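Local coordinates for cell division control protein Cdc48 (Mycobacterium smegmatis, PDB 5E7P) that probably binds and hydrolyses ATP as a Cdc48-type AAA ATPase, and is seen here with ADP bound, at residues Thr17-Asn29 against Gly93-Val105. Residues are numbered along the deposited sequence; the frame is centred on the assembly and turned at random.
Sequences TPLSHLRLTARLN and GVRENAAVLVSPV
Leu22 and Val102 exchange two backbone hydrogen bonds, as do Leu24 and Val100, all four N-to-O distances 2.8-2.9 Å; Arg23 and Leu101 form the non-hydrogen-bonded pair in between, on antiparallel strands whose axes make an angle of 124°. On the buried face, Val100 packs against Ala26 and Leu24: its CB lies 4.1 Å from Ala26 CB, and the CG1 branch, set between backbone N and carbonyl carbon (chi1 58°), continues to 3.7 Å from that methyl and 3.5 Å from Leu24 O. The Leu24 side chain runs obliquely over Val102, CD1 against CG2. Leu60 of strand 57-61 covers both valines; 98-104 lies between 57-61 and 22-28, and 22-28 borders 81-84, in the mixed sheet of the Cdc48 N-terminal domain, of the double-psi beta-barrel clan. On the other face, Ala99 CB meets Arg23 CG and CD, and Leu101 CD1 lies oblique to the His21 ring. Ending the ladder, Ala26 N bonds to Ala98 O, while its O accepts from Asn97 N (2.7 Å, bent to 138°), presented by the type II turn Arg95-Ala98. Extended Glu96 carries OE1 to 3.3 Å from Leu28 CB; a water donates to OE1 and weakly accepts from Leu28 N and Asn97 ND2.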
loop_
_atom_site.group_PDB
_atom_site.type_symbol
_atom_site.label_atom_id
_atom_site.label_comp_id
_atom_site.label_asym_id
_atom_site.label_seq_id
_atom_site.Cartn_x
_atom_site.Cartn_y
_atom_site.Cartn_z
ATOM N N THR A 17 17.347 -4.065 15.406
ATOM C CA THR A 17 17.962 -3.055 14.554
ATOM C C THR A 17 18.191 -1.753 15.319
ATOM O O THR A 17 17.275 -1.238 15.961
ATOM C CB THR A 17 17.102 -2.806 13.321
ATOM N N PRO A 18 19.422 -1.216 15.247
ATOM C CA PRO A 18 19.807 0.023 15.933
ATOM C C PRO A 18 18.951 1.218 15.510
ATOM O O PRO A 18 18.730 1.440 14.317
ATOM C CB PRO A 18 21.265 0.228 15.501
ATOM C CG PRO A 18 21.416 -0.575 14.251
ATOM C CD PRO A 18 20.527 -1.763 14.443
ATOM N N LEU A 19 18.475 1.976 16.492
ATOM C CA LEU A 19 17.592 3.106 16.230
ATOM C C LEU A 19 18.383 4.396 16.038
ATOM O O LEU A 19 18.777 5.048 17.007
ATOM C CB LEU A 19 16.579 3.267 17.367
ATOM C CG LEU A 19 15.416 4.231 17.112
ATOM C CD1 LEU A 19 14.689 3.873 15.820
ATOM C CD2 LEU A 19 14.453 4.233 18.290
ATOM N N SER A 20 18.613 4.756 14.779
ATOM C CA SER A 20 19.372 5.958 14.453
ATOM C C SER A 20 18.594 7.218 14.827
ATOM O O SER A 20 17.367 7.214 14.843
ATOM C CB SER A 20 19.739 5.975 12.968
ATOM O OG SER A 20 18.575 5.987 12.163
ATOM N N HIS A 21 19.314 8.294 15.128
ATOM C CA HIS A 21 18.688 9.529 15.584
ATOM C C HIS A 21 19.641 10.712 15.452
ATOM O O HIS A 21 20.860 10.542 15.445
ATOM C CB HIS A 21 18.253 9.391 17.044
ATOM C CG HIS A 21 19.394 9.166 17.986
ATOM N ND1 HIS A 21 19.940 7.920 18.207
ATOM C CD2 HIS A 21 20.107 10.031 18.744
ATOM C CE1 HIS A 21 20.936 8.027 19.069
ATOM N NE2 HIS A 21 21.057 9.298 19.412
ATOM N N LEU A 22 19.079 11.911 15.356
ATOM C CA LEU A 22 19.875 13.128 15.257
ATOM C C LEU A 22 19.200 14.272 15.995
ATOM O O LEU A 22 17.973 14.371 16.015
ATOM C CB LEU A 22 20.071 13.526 13.796
ATOM C CG LEU A 22 21.001 12.670 12.940
ATOM C CD1 LEU A 22 20.856 13.048 11.480
ATOM C CD2 LEU A 22 22.439 12.845 13.406
ATOM N N ARG A 23 20.006 15.130 16.609
ATOM C CA ARG A 23 19.493 16.365 17.175
ATOM C C ARG A 23 19.614 17.458 16.125
ATOM O O ARG A 23 20.691 17.679 15.575
ATOM C CB ARG A 23 20.269 16.759 18.431
ATOM C CG ARG A 23 19.704 17.977 19.147
ATOM C CD ARG A 23 20.754 18.645 20.021
ATOM N NE ARG A 23 21.318 17.725 21.005
ATOM C CZ ARG A 23 22.400 17.982 21.735
ATOM N NH1 ARG A 23 23.045 19.133 21.588
ATOM N NH2 ARG A 23 22.842 17.084 22.606
ATOM N N LEU A 24 18.507 18.131 15.839
ATOM C CA LEU A 24 18.511 19.209 14.860
ATOM C C LEU A 24 17.923 20.479 15.457
ATOM O O LEU A 24 17.359 20.459 16.550
ATOM C CB LEU A 24 17.716 18.810 13.613
ATOM C CG LEU A 24 18.194 17.593 12.821
ATOM C CD1 LEU A 24 17.295 17.364 11.622
ATOM C CD2 LEU A 24 19.635 17.772 12.379
ATOM N N THR A 25 18.065 21.582 14.730
ATOM C CA THR A 25 17.436 22.838 15.113
ATOM C C THR A 25 16.067 22.924 14.447
ATOM O O THR A 25 15.940 22.713 13.240
ATOM C CB THR A 25 18.289 24.051 14.697
ATOM O OG1 THR A 25 19.646 23.851 15.113
ATOM C CG2 THR A 25 17.749 25.327 15.327
ATOM N N ALA A 26 15.042 23.225 15.236
ATOM C CA ALA A 26 13.677 23.275 14.724
ATOM C C ALA A 26 13.251 24.702 14.409
ATOM O O ALA A 26 12.995 25.495 15.315
ATOM C CB ALA A 26 12.717 22.641 15.718
ATOM N N ARG A 27 13.175 25.026 13.121
ATOM C CA ARG A 27 12.721 26.345 12.695
ATOM C C ARG A 27 11.273 26.305 12.218
ATOM O O ARG A 27 10.821 25.311 11.653
ATOM C CB ARG A 27 13.627 26.906 11.598
ATOM C CG ARG A 27 15.085 27.039 12.012
ATOM C CD ARG A 27 15.864 27.899 11.029
ATOM N NE ARG A 27 15.512 27.603 9.641
ATOM C CZ ARG A 27 16.138 28.113 8.585
ATOM N NH1 ARG A 27 15.748 27.789 7.359
ATOM N NH2 ARG A 27 17.157 28.946 8.755
ATOM N N LEU A 28 10.551 27.396 12.453
ATOM C CA LEU A 28 9.144 27.488 12.088
ATOM C C LEU A 28 8.971 27.605 10.577
ATOM O O LEU A 28 9.494 28.529 9.953
ATOM C CB LEU A 28 8.494 28.683 12.796
ATOM C CG LEU A 28 6.972 28.872 12.741
ATOM C CD1 LEU A 28 6.548 29.709 11.540
ATOM C CD2 LEU A 28 6.250 27.529 12.741
ATOM N N ASN A 29 8.236 26.663 9.996
ATOM C CA ASN A 29 7.911 26.715 8.578
ATOM C C ASN A 29 6.962 27.878 8.318
ATOM O O ASN A 29 5.828 27.882 8.795
ATOM C CB ASN A 29 7.283 25.396 8.121
ATOM C CG ASN A 29 7.298 25.232 6.611
ATOM O OD1 ASN A 29 7.182 26.206 5.867
ATOM N ND2 ASN A 29 7.445 23.994 6.151
ATOM N N GLY A 93 6.513 19.476 21.669
ATOM C CA GLY A 93 6.963 20.199 22.843
ATOM C C GLY A 93 8.296 20.877 22.604
ATOM O O GLY A 93 9.187 20.838 23.453
ATOM N N VAL A 94 8.432 21.496 21.437
ATOM C CA VAL A 94 9.663 22.176 21.062
ATOM C C VAL A 94 9.398 23.646 20.750
ATOM O O VAL A 94 8.489 23.974 19.985
ATOM C CB VAL A 94 10.314 21.515 19.829
ATOM C CG1 VAL A 94 11.646 22.177 19.506
ATOM C CG2 VAL A 94 10.498 20.026 20.060
ATOM N N ARG A 95 10.192 24.528 21.350
ATOM C CA ARG A 95 10.114 25.954 21.053
ATOM C C ARG A 95 10.755 26.234 19.699
ATOM O O ARG A 95 11.503 25.408 19.177
ATOM C CB ARG A 95 10.819 26.766 22.140
ATOM C CG ARG A 95 10.157 26.691 23.504
ATOM C CD ARG A 95 11.027 27.326 24.586
ATOM N NE ARG A 95 12.225 26.535 24.865
ATOM C CZ ARG A 95 13.435 26.801 24.380
ATOM N NH1 ARG A 95 14.461 26.019 24.691
ATOM N NH2 ARG A 95 13.623 27.848 23.587
ATOM N N GLU A 96 10.463 27.399 19.130
ATOM C CA GLU A 96 11.069 27.777 17.860
ATOM C C GLU A 96 12.566 28.006 18.044
ATOM O O GLU A 96 12.996 28.555 19.059
ATOM C CB GLU A 96 10.399 29.027 17.286
ATOM C CG GLU A 96 10.767 29.308 15.836
ATOM C CD GLU A 96 10.085 30.545 15.282
ATOM O OE1 GLU A 96 10.424 30.952 14.150
ATOM O OE2 GLU A 96 9.210 31.107 15.976
ATOM N N ASN A 97 13.346 27.562 17.062
ATOM C CA ASN A 97 14.807 27.655 17.094
ATOM C C ASN A 97 15.455 26.851 18.222
ATOM O O ASN A 97 16.618 27.071 18.562
ATOM C CB ASN A 97 15.274 29.115 17.135
ATOM C CG ASN A 97 14.801 29.910 15.937
ATOM O OD1 ASN A 97 14.089 30.904 16.079
ATOM N ND2 ASN A 97 15.195 29.476 14.744
ATOM N N ALA A 98 14.701 25.915 18.793
ATOM C CA ALA A 98 15.230 25.033 19.828
ATOM C C ALA A 98 15.632 23.684 19.238
ATOM O O ALA A 98 15.477 23.449 18.039
ATOM C CB ALA A 98 14.216 24.850 20.944
ATOM N N ALA A 99 16.148 22.799 20.084
ATOM C CA ALA A 99 16.625 21.498 19.627
ATOM C C ALA A 99 15.493 20.484 19.531
ATOM O O ALA A 99 14.584 20.477 20.361
ATOM C CB ALA A 99 17.723 20.981 20.548
ATOM N N VAL A 100 15.556 19.632 18.512
ATOM C CA VAL A 100 14.586 18.553 18.352
ATOM C C VAL A 100 15.275 17.232 17.997
ATOM O O VAL A 100 16.196 17.197 17.179
ATOM C CB VAL A 100 13.504 18.901 17.297
ATOM C CG1 VAL A 100 14.132 19.197 15.944
ATOM C CG2 VAL A 100 12.479 17.781 17.187
ATOM N N LEU A 101 14.840 16.152 18.636
ATOM C CA LEU A 101 15.346 14.824 18.318
ATOM C C LEU A 101 14.517 14.186 17.208
ATOM O O LEU A 101 13.295 14.069 17.318
ATOM C CB LEU A 101 15.357 13.932 19.561
ATOM C CG LEU A 101 16.673 13.872 20.343
ATOM C CD1 LEU A 101 17.781 13.284 19.476
ATOM C CD2 LEU A 101 17.071 15.243 20.876
ATOM N N VAL A 102 15.190 13.787 16.135
ATOM C CA VAL A 102 14.530 13.162 14.998
ATOM C C VAL A 102 15.017 11.725 14.850
ATOM O O VAL A 102 16.211 11.455 14.966
ATOM C CB VAL A 102 14.818 13.932 13.696
ATOM C CG1 VAL A 102 13.908 13.449 12.576
ATOM C CG2 VAL A 102 14.644 15.423 13.919
ATOM N N SER A 103 14.092 10.807 14.598
ATOM C CA SER A 103 14.438 9.400 14.436
ATOM C C SER A 103 13.324 8.659 13.712
ATOM O O SER A 103 12.154 9.026 13.832
ATOM C CB SER A 103 14.681 8.752 15.799
ATOM O OG SER A 103 13.481 8.685 16.547
ATOM N N PRO A 104 13.683 7.612 12.953
ATOM C CA PRO A 104 12.673 6.777 12.299
ATOM C C PRO A 104 11.724 6.166 13.320
ATOM O O PRO A 104 12.143 5.812 14.422
ATOM C CB PRO A 104 13.506 5.680 11.622
ATOM C CG PRO A 104 14.846 5.726 12.287
ATOM C CD PRO A 104 15.050 7.158 12.648
ATOM N N VAL A 105 10.452 6.058 12.958
ATOM C CA VAL A 105 9.459 5.485 13.853
ATOM C C VAL A 105 8.649 4.425 13.121
ATOM O O VAL A 105 8.349 4.566 11.937
ATOM C CB VAL A 105 8.525 6.573 14.439
ATOM C CG1 VAL A 105 7.695 7.232 13.341
ATOM C CG2 VAL A 105 7.626 5.993 15.527
HETATM O O HOH W 1 12.786 29.729 13.267
#